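Local coordinates for protein putative phosphohistidine phosphatase, SixA (Nakamurella multipartita, PDB 4HBZ) that probably removes phosphoryl groups from phosphohistidine or phosphate esters, as a putative SixA-type member of the histidine phosphatase superfamily, at residues G53-R57 against G58-A62. Numbering follows the deposited sequence.
Sequences GQWLR and GHLPA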
loop_
_atom_site.group_PDB
_atom_site.type_symbol
_atom_site.label_atom_id
_atom_site.label_comp_id
_atom_site.label_asym_id
_atom_site.label_seq_id
_atom_site.Cartn_x
_atom_site.Cartn_y
_atom_site.Cartn_z
ATOM N N GLY A 53 -11.643 3.898 1.167
ATOM C CA GLY A 53 -12.046 3.866 -0.254
ATOM C C GLY A 53 -12.623 5.153 -0.794
ATOM O O GLY A 53 -12.369 5.596 -1.916
ATOM N N GLN A 54 -13.502 5.752 0.009
ATOM C CA GLN A 54 -14.116 7.011 -0.359
ATOM C C GLN A 54 -13.085 8.107 -0.546
ATOM O O GLN A 54 -13.161 8.918 -1.463
ATOM C CB GLN A 54 -15.189 7.378 0.681
ATOM C CG GLN A 54 -16.416 6.464 0.517
ATOM C CD GLN A 54 -17.408 6.559 1.655
ATOM O OE1 GLN A 54 -17.172 7.300 2.614
ATOM N NE2 GLN A 54 -18.486 5.822 1.587
ATOM N N TRP A 55 -12.089 8.144 0.339
ATOM C CA TRP A 55 -10.998 9.108 0.249
ATOM C C TRP A 55 -10.191 8.866 -0.994
ATOM O O TRP A 55 -9.977 9.782 -1.774
ATOM C CB TRP A 55 -10.108 9.069 1.498
ATOM C CG TRP A 55 -9.152 10.259 1.510
ATOM C CD1 TRP A 55 -9.335 11.381 2.184
ATOM C CD2 TRP A 55 -7.904 10.364 0.842
ATOM N NE1 TRP A 55 -8.307 12.233 1.952
ATOM C CE2 TRP A 55 -7.394 11.626 1.151
ATOM C CE3 TRP A 55 -7.173 9.534 0.019
ATOM C CZ2 TRP A 55 -6.165 12.079 0.614
ATOM C CZ3 TRP A 55 -5.961 9.984 -0.498
ATOM C CH2 TRP A 55 -5.501 11.245 -0.190
ATOM N N LEU A 56 -9.779 7.629 -1.218
ATOM C CA LEU A 56 -8.966 7.267 -2.404
ATOM C C LEU A 56 -9.688 7.626 -3.692
ATOM O O LEU A 56 -9.081 8.233 -4.574
ATOM C CB LEU A 56 -8.635 5.775 -2.397
ATOM C CG LEU A 56 -7.612 5.361 -1.328
ATOM C CD1 LEU A 56 -7.619 3.849 -1.144
ATOM C CD2 LEU A 56 -6.227 5.898 -1.635
ATOM N N ARG A 57 -10.973 7.279 -3.794
ATOM C CA ARG A 57 -11.712 7.560 -5.021
ATOM C C ARG A 57 -12.016 9.049 -5.222
ATOM O O ARG A 57 -12.294 9.486 -6.329
ATOM C CB ARG A 57 -12.985 6.724 -5.090
ATOM C CG ARG A 57 -12.681 5.245 -5.262
ATOM C CD ARG A 57 -13.912 4.386 -5.372
ATOM N NE ARG A 57 -14.576 4.136 -4.090
ATOM C CZ ARG A 57 -15.637 4.754 -3.610
ATOM N NH1 ARG A 57 -16.125 4.367 -2.431
ATOM N NH2 ARG A 57 -16.254 5.698 -4.294
ATOM N N GLY A 58 -11.985 9.832 -4.152
ATOM C CA GLY A 58 -12.201 11.250 -4.257
ATOM C C GLY A 58 -10.971 12.086 -4.462
ATOM O O GLY A 58 -11.081 13.241 -4.896
ATOM N N HIS A 59 -9.794 11.553 -4.139
ATOM C CA HIS A 59 -8.581 12.352 -4.087
ATOM C C HIS A 59 -7.413 11.928 -4.953
ATOM O O HIS A 59 -6.556 12.761 -5.288
ATOM C CB HIS A 59 -8.058 12.432 -2.647
ATOM C CG HIS A 59 -8.924 13.210 -1.740
ATOM N ND1 HIS A 59 -9.995 12.669 -1.059
ATOM C CD2 HIS A 59 -8.920 14.525 -1.429
ATOM C CE1 HIS A 59 -10.587 13.607 -0.344
ATOM N NE2 HIS A 59 -9.939 14.734 -0.538
ATOM N N LEU A 60 -7.382 10.655 -5.364
ATOM C CA LEU A 60 -6.300 10.134 -6.219
ATOM C C LEU A 60 -6.846 9.721 -7.552
ATOM O O LEU A 60 -8.013 9.419 -7.691
ATOM C CB LEU A 60 -5.642 8.920 -5.569
ATOM C CG LEU A 60 -4.948 9.119 -4.225
ATOM C CD1 LEU A 60 -4.213 7.821 -3.872
ATOM C CD2 LEU A 60 -4.041 10.305 -4.231
ATOM N N PRO A 61 -5.954 9.614 -8.559
ATOM C CA PRO A 61 -6.358 8.977 -9.781
ATOM C C PRO A 61 -6.936 7.615 -9.580
ATOM O O PRO A 61 -6.587 6.922 -8.607
ATOM C CB PRO A 61 -5.040 8.925 -10.596
ATOM C CG PRO A 61 -4.185 9.978 -9.991
ATOM C CD PRO A 61 -4.508 9.892 -8.531
ATOM N N ALA A 62 -7.797 7.192 -10.494
ATOM C CA ALA A 62 -8.391 5.872 -10.384
ATOM C C ALA A 62 -7.313 4.801 -10.306
ATOM O O ALA A 62 -6.334 4.829 -11.039
ATOM C CB ALA A 62 -9.289 5.569 -11.580
HETATM O O HOH W 1 -8.537 6.417 -6.675
#
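His59 ND1 donates to Trp55 O, 3.0 Å away with an N-H...O angle of 150°, and Leu60 N donates to Leu56 O at 3.1 Å; together the two bonds close the C-terminal end of helix 43-59, which packs on the mixed sheet of the histidine phosphatase fold. The carbonyl oxygen of Trp55 lies in the plane of the imidazole, while ND1 is tilted somewhat from the carbonyl plane. The same oxygen takes weak bonds from the backbone N of Gly58 and of His59, as the last turn unwinds ahead of Leu60, the first residue to leave helical geometry. A water 2.8 Å from both Leu56 O and Pro61 O bridges the helix end and the loop that leads into strand 65-69. Arg57, an exposed residue, hydrogen-bonds through NE to Thr81 O. With ND1 fixed on the carbonyl, the imidazole stacks face to face on the five-membered ring of Trp55, centroids 3.8 Å apart and planes 13° from parallel. The indole swings over to meet it because its CG stands anti to the backbone N (chi1 -169°). His59 CB then sits above the six-membered ring in a CH-pi contact, so one indole face receives both the imidazole and its methylene. With an alanine in place of Trp55 the stack is gone, and the imidazole would probably be freer to turn about its ND1 bond, with a gap beside Phe159 and Leu180, against which the indole also packs. Farther inward, Leu56 and Leu60 both touch Val23 of strand 20-26. Leu60 CG approaches Trp55 CZ3 obliquely at 4.0 Å, and its methyl CD1 meets Leu56 CD2 at 3.6 Å.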